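Local coordinates for kelch-like protein 7 (Homo sapiens, PDB 3II7) that recruits substrates, probably through this kelch-repeat domain, to a CUL3-RBX1 E3 ubiquitin ligase that marks them for degradation, at residues M187-K192 / N217-D222; G207-L212 / G238-C243. One frame throughout, in Å; residues are numbered along the deposited sequence. Where two conformers were deposited one is given.

Contact 1: M187-K192 / N217-D222; sequences MIEARK and NVEYYD
The flat guanidinium of R191 has CB of E189 over one face, 3.3 Å above the plane and shifted toward the rim, while its edge is turned to E219 and N217. At that edge OE2 of E219 lies in the plane and is gripped side-on by NE and NH2 of R191, the NH2 to OE2 salt bridge measuring 2.8 Å. Carboxylate and guanidinium reach each other tip to tip with their planes 81° apart, and NH2 uses the anti lone pair of OE2. CG of E219 stands between the backbone N and the carbonyl carbon (chi1 60°), with the chain extended beyond it. The syn lone pairs serve the loop backbone: N of I188 donates to OE1 of E219 at 2.7 Å, and N of E189 to its OE2. OE2 thus accepts three N-H groups, which, with the arginine charge, would be expected to keep E219 ionised.

E219 is buried on strand 218-222, in the fifth kelch repeat of the beta-propeller, and binds the loop between strands 180-184 and 195-199 of the fourth. R191 also reaches N217 end-on: NH2 of R191 meets OD1 of N217 at 2.9 Å from above the amide carbonyl plane, and NH1 meets the backbone O. NH1 has a further acceptor in O of G207. With OD1 turned to R191, ND2 of N217 donates to OE2 of E189 at 2.9 Å, approaching from above the carboxylate plane, 48° out of it.

Contact 2: G207-L212 / G238-C243; sequences GGQNGL and GVTVKC. With EDO (1,2-ethanediol), chain L; EDO (1,2-ethanediol), chain I.
Q209 and V239 cross obliquely, the glutamine side chain lying against the valine where two loops of the kelch beta-propeller meet. One includes the short strand 209-210; the other leads into strand 242-246, the first strand of the next four-stranded sheet. The torsions account for the approach: CG of Q209 sits between the backbone N and the carbonyl carbon (chi1 63°), and the chain is extended beyond it. CB and CG of Q209 each lie 3.4 Å from O of V239; farther out, OE1 of Q209 is 3.8 Å from CB of V239. The side chain of T240 lies beside that of Q209 and points the same way, its CG2 being 4.0 Å from NE2 of Q209.

That amide is fixed from elsewhere, because NE2 donates to OD1 of N193; toward O of V239 its angle is poor, so the carbonyl is a packing partner. An alanine at Q209 would probably leave OD1 of N193 without this donor and open a gap beside V239 and T240.

The backbones also come close, CA of G208 lying 4.7 Å from CA of T240. A CA-H...O contact runs from G208 to V239, CA of G208 to O of V239 being 3.6 Å. At the backbone angles of G208 (phi 92°, psi -149°) a side chain would collide with O of G207, so glycine is needed here on backbone grounds alone. At the far end of 207-212, N210 forms an Asx turn, its OD1 accepting N of L212 at 3.0 Å. N of G211 donates to O2 of a 1,2-ethanediol molecule, probably from the crystallisation liquor, 2.9 Å away.

How the contacts relate
From the N terminus, the chain first passes 187-192, in the loop between strands 180-184 and 195-199, then runs through strands 195-199 and 202-206 to 207-212. At 217-222 contact 1 closes its loop, with 24 residues between its segments; contact 2 closes later, at 238-243, with 25 between. The segments alternate, so the two closures cross. Their centres are 11 Å apart and they touch directly: N of K192 lies 2.9 Å from O of Q209, a probable hydrogen bond. Contact 1 ties the fourth kelch repeat to a strand of the fifth; contact 2 joins 207-212 to the approach to the sheet beginning with strand 242-246. Thus 207-212, a segment of contact 2, also bonds to the loop 187-192 of contact 1.

Contact 1: M187-K192 / N217-D222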
loop_
_atom_site.group_PDB
_atom_site.type_symbol
_atom_site.label_atom_id
_atom_site.label_comp_id
_atom_site.label_asym_id
_atom_site.label_seq_id
_atom_site.Cartn_x
_atom_site.Cartn_y
_atom_site.Cartn_z
ATOM N N MET A 187 -9.037 11.016 9.703
ATOM C CA MET A 187 -10.022 10.528 8.728
ATOM C C MET A 187 -11.409 10.547 9.361
ATOM O O MET A 187 -11.547 10.516 10.616
ATOM C CB MET A 187 -9.691 9.096 8.258
ATOM C CG MET A 187 -8.469 9.008 7.399
ATOM S SD MET A 187 -8.202 7.346 6.789
ATOM C CE MET A 187 -7.932 6.424 8.332
ATOM N N ILE A 188 -12.427 10.619 8.508
ATOM C CA ILE A 188 -13.816 10.502 8.965
ATOM C C ILE A 188 -14.081 9.095 9.525
ATOM O O ILE A 188 -14.740 8.935 10.560
ATOM C CB ILE A 188 -14.779 10.828 7.835
ATOM C CG1 ILE A 188 -14.563 12.298 7.432
ATOM C CG2 ILE A 188 -16.224 10.526 8.240
ATOM C CD1 ILE A 188 -15.224 12.668 6.100
ATOM N N GLU A 189 -13.521 8.080 8.840
ATOM C CA GLU A 189 -13.678 6.688 9.220
ATOM C C GLU A 189 -12.368 6.163 9.786
ATOM O O GLU A 189 -11.303 6.436 9.227
ATOM C CB GLU A 189 -14.030 5.858 7.993
ATOM C CG GLU A 189 -15.410 6.053 7.478
ATOM C CD GLU A 189 -16.509 5.303 8.273
ATOM O OE1 GLU A 189 -16.199 4.584 9.225
ATOM O OE2 GLU A 189 -17.679 5.449 7.904
ATOM N N ALA A 190 -12.435 5.367 10.866
ATOM C CA ALA A 190 -11.282 4.556 11.240
ATOM C C ALA A 190 -11.130 3.482 10.145
ATOM O O ALA A 190 -12.130 2.944 9.674
ATOM C CB ALA A 190 -11.488 3.919 12.609
ATOM N N ARG A 191 -9.901 3.191 9.719
ATOM C CA ARG A 191 -9.652 2.231 8.617
ATOM C C ARG A 191 -8.336 1.546 8.818
ATOM O O ARG A 191 -7.353 2.197 9.191
ATOM C CB ARG A 191 -9.548 2.913 7.222
ATOM C CG ARG A 191 -10.660 3.819 6.839
ATOM C CD ARG A 191 -10.385 4.479 5.506
ATOM N NE ARG A 191 -11.440 5.453 5.246
ATOM C CZ ARG A 191 -12.577 5.193 4.608
ATOM N NH1 ARG A 191 -12.833 4.002 4.082
ATOM N NH2 ARG A 191 -13.474 6.141 4.482
ATOM N N LYS A 192 -8.323 0.248 8.538
ATOM C CA LYS A 192 -7.096 -0.499 8.274
ATOM C C LYS A 192 -7.331 -1.320 7.013
ATOM O O LYS A 192 -8.447 -1.580 6.618
ATOM C CB LYS A 192 -6.699 -1.407 9.422
ATOM C CG LYS A 192 -7.649 -2.606 9.704
ATOM C CD LYS A 192 -7.107 -3.451 10.842
ATOM C CE LYS A 192 -7.943 -4.668 11.108
ATOM N NZ LYS A 192 -7.225 -5.670 11.991
ATOM N N ASN A 217 -17.025 2.643 1.871
ATOM C CA ASN A 217 -16.924 4.074 1.663
ATOM C C ASN A 217 -15.499 4.560 1.408
ATOM O O ASN A 217 -14.479 3.827 1.581
ATOM C CB ASN A 217 -17.694 4.875 2.730
ATOM C CG ASN A 217 -17.123 4.753 4.130
ATOM O OD1 ASN A 217 -15.938 4.581 4.333
ATOM N ND2 ASN A 217 -18.008 4.909 5.121
ATOM N N VAL A 218 -15.433 5.787 0.945
ATOM C CA VAL A 218 -14.245 6.359 0.361
ATOM C C VAL A 218 -14.174 7.810 0.754
ATOM O O VAL A 218 -15.169 8.523 0.708
ATOM C CB VAL A 218 -14.265 6.235 -1.193
ATOM C CG1 VAL A 218 -12.987 6.876 -1.842
ATOM C CG2 VAL A 218 -14.422 4.751 -1.617
ATOM N N GLU A 219 -13.003 8.258 1.142
ATOM C CA GLU A 219 -12.825 9.653 1.503
ATOM C C GLU A 219 -11.497 10.143 0.992
ATOM O O GLU A 219 -10.607 9.342 0.678
ATOM C CB GLU A 219 -12.928 9.847 3.023
ATOM C CG GLU A 219 -11.892 9.059 3.868
ATOM C CD GLU A 219 -12.125 9.246 5.342
ATOM O OE1 GLU A 219 -11.930 10.386 5.827
ATOM O OE2 GLU A 219 -12.547 8.277 6.033
ATOM N N TYR A 220 -11.326 11.455 0.918
ATOM C CA TYR A 220 -10.016 11.996 0.547
ATOM C C TYR A 220 -9.564 13.086 1.495
ATOM O O TYR A 220 -10.378 13.771 2.130
ATOM C CB TYR A 220 -9.973 12.525 -0.886
ATOM C CG TYR A 220 -10.736 13.792 -1.114
ATOM C CD1 TYR A 220 -10.146 15.021 -0.922
ATOM C CD2 TYR A 220 -12.037 13.757 -1.539
ATOM C CE1 TYR A 220 -10.848 16.189 -1.131
ATOM C CE2 TYR A 220 -12.752 14.921 -1.743
ATOM C CZ TYR A 220 -12.148 16.125 -1.553
ATOM O OH TYR A 220 -12.858 17.279 -1.782
ATOM N N TYR A 221 -8.247 13.221 1.566
ATOM C CA TYR A 221 -7.593 14.255 2.338
ATOM C C TYR A 221 -7.245 15.398 1.417
ATOM O O TYR A 221 -6.491 15.222 0.455
ATOM C CB TYR A 221 -6.323 13.718 2.971
ATOM C CG TYR A 221 -5.601 14.747 3.828
ATOM C CD1 TYR A 221 -6.202 15.266 4.966
ATOM C CD2 TYR A 221 -4.328 15.199 3.472
ATOM C CE1 TYR A 221 -5.571 16.202 5.736
ATOM C CE2 TYR A 221 -3.661 16.145 4.246
ATOM C CZ TYR A 221 -4.284 16.660 5.357
ATOM O OH TYR A 221 -3.622 17.589 6.118
ATOM N N ASP A 222 -7.809 16.564 1.714
ATOM C CA ASP A 222 -7.493 17.797 1.010
ATOM C C ASP A 222 -6.238 18.362 1.631
ATOM O O ASP A 222 -6.245 18.870 2.768
ATOM C CB ASP A 222 -8.668 18.771 1.130
ATOM C CG ASP A 222 -8.526 19.958 0.205
ATOM O OD1 ASP A 222 -7.465 20.593 0.220
ATOM O OD2 ASP A 222 -9.487 20.233 -0.548
#

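Contact 2: G207-L212 / G238-C243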
loop_
_atom_site.group_PDB
_atom_site.type_symbol
_atom_site.label_atom_id
_atom_site.label_comp_id
_atom_site.label_asym_id
_atom_site.label_seq_id
_atom_site.Cartn_x
_atom_site.Cartn_y
_atom_site.Cartn_z
ATOM N N GLY A 207 -11.990 2.251 1.203
ATOM C CA GLY A 207 -12.459 1.047 1.847
ATOM C C GLY A 207 -11.653 0.653 3.053
ATOM O O GLY A 207 -11.302 1.499 3.892
ATOM N N GLY A 208 -11.368 -0.643 3.121
ATOM C CA GLY A 208 -10.717 -1.268 4.256
ATOM C C GLY A 208 -11.754 -1.788 5.239
ATOM O O GLY A 208 -12.840 -2.206 4.848
ATOM N N GLN A 209 -11.385 -1.783 6.506
ATOM C CA GLN A 209 -12.233 -2.296 7.591
ATOM C C GLN A 209 -11.915 -1.613 8.903
ATOM O O GLN A 209 -10.872 -1.015 9.077
ATOM C CB GLN A 209 -12.045 -3.805 7.765
ATOM C CG GLN A 209 -10.675 -4.203 8.175
ATOM C CD GLN A 209 -10.507 -5.675 8.365
ATOM O OE1 GLN A 209 -11.359 -6.358 8.985
ATOM N NE2 GLN A 209 -9.424 -6.212 7.801
ATOM N N ASN A 210 -12.842 -1.716 9.834
ATOM C CA ASN A 210 -12.545 -1.292 11.204
ATOM C C ASN A 210 -13.149 -2.234 12.200
ATOM O O ASN A 210 -13.493 -3.357 11.854
ATOM C CB ASN A 210 -12.928 0.166 11.419
ATOM C CG ASN A 210 -14.364 0.446 11.177
ATOM O OD1 ASN A 210 -15.245 -0.383 11.442
ATOM N ND2 ASN A 210 -14.640 1.648 10.667
ATOM N N GLY A 211 -13.235 -1.817 13.464
ATOM C CA GLY A 211 -13.715 -2.692 14.503
ATOM C C GLY A 211 -15.151 -3.136 14.329
ATOM O O GLY A 211 -15.573 -4.132 14.908
ATOM N N LEU A 212 -15.907 -2.402 13.524
ATOM C CA LEU A 212 -17.307 -2.682 13.330
ATOM C C LEU A 212 -17.610 -3.392 11.990
ATOM O O LEU A 212 -18.739 -3.707 11.699
ATOM C CB LEU A 212 -18.104 -1.383 13.511
ATOM C CG LEU A 212 -18.282 -1.045 15.038
ATOM C CD1 LEU A 212 -17.086 -1.407 15.882
ATOM C CD2 LEU A 212 -18.636 0.395 15.306
ATOM N N GLY A 238 -16.265 -4.875 1.292
ATOM C CA GLY A 238 -15.443 -5.945 1.830
ATOM C C GLY A 238 -14.560 -5.412 2.951
ATOM O O GLY A 238 -14.821 -4.337 3.493
ATOM N N VAL A 239 -13.504 -6.144 3.272
ATOM C CA VAL A 239 -12.651 -5.794 4.424
ATOM C C VAL A 239 -11.207 -5.410 4.057
ATOM O O VAL A 239 -10.512 -4.784 4.861
ATOM C CB VAL A 239 -12.663 -6.913 5.491
ATOM C CG1 VAL A 239 -14.078 -7.051 6.119
ATOM C CG2 VAL A 239 -12.146 -8.275 4.927
ATOM N N THR A 240 -10.741 -5.808 2.868
ATOM C CA THR A 240 -9.429 -5.354 2.388
ATOM C C THR A 240 -9.528 -4.927 0.932
ATOM O O THR A 240 -10.379 -5.433 0.169
ATOM C CB THR A 240 -8.324 -6.411 2.586
ATOM O OG1 THR A 240 -8.453 -7.427 1.573
ATOM C CG2 THR A 240 -8.387 -7.041 3.986
ATOM N N VAL A 241 -8.691 -3.977 0.550
ATOM C CA VAL A 241 -8.611 -3.607 -0.857
ATOM C C VAL A 241 -7.191 -3.427 -1.291
ATOM O O VAL A 241 -6.322 -3.050 -0.536
ATOM C CB VAL A 241 -9.392 -2.354 -1.222
ATOM C CG1 VAL A 241 -10.917 -2.625 -1.236
ATOM C CG2 VAL A 241 -9.027 -1.233 -0.310
ATOM N N LYS A 242 -6.966 -3.798 -2.541
ATOM C CA LYS A 242 -5.659 -3.616 -3.178
ATOM C C LYS A 242 -5.906 -2.665 -4.323
ATOM O O LYS A 242 -6.602 -3.011 -5.286
ATOM C CB LYS A 242 -5.100 -4.936 -3.665
ATOM C CG LYS A 242 -4.857 -5.938 -2.547
ATOM C CD LYS A 242 -3.772 -5.473 -1.603
ATOM C CE LYS A 242 -3.646 -6.403 -0.408
ATOM N NZ LYS A 242 -4.746 -6.245 0.617
ATOM N N CYS A 243 -5.367 -1.445 -4.188
ATOM C CA CYS A 243 -5.738 -0.252 -4.950
ATOM C C CYS A 243 -4.500 0.439 -5.515
ATOM O O CYS A 243 -3.486 0.516 -4.792
ATOM C CB CYS A 243 -6.368 0.773 -3.972
ATOM S SG CYS A 243 -7.944 0.337 -3.229
HETATM C C1 EDO L . -12.374 0.941 16.613
HETATM O O1 EDO L . -11.660 -0.287 16.356
HETATM C C2 EDO L . -12.770 1.653 15.322
HETATM O O2 EDO L . -13.642 0.845 14.519
HETATM C C1 EDO I . -6.256 -11.153 2.938
HETATM O O1 EDO I . -6.598 -11.967 1.816
HETATM C C2 EDO I . -6.818 -9.757 2.749
HETATM O O2 EDO I . -6.201 -9.044 1.630
#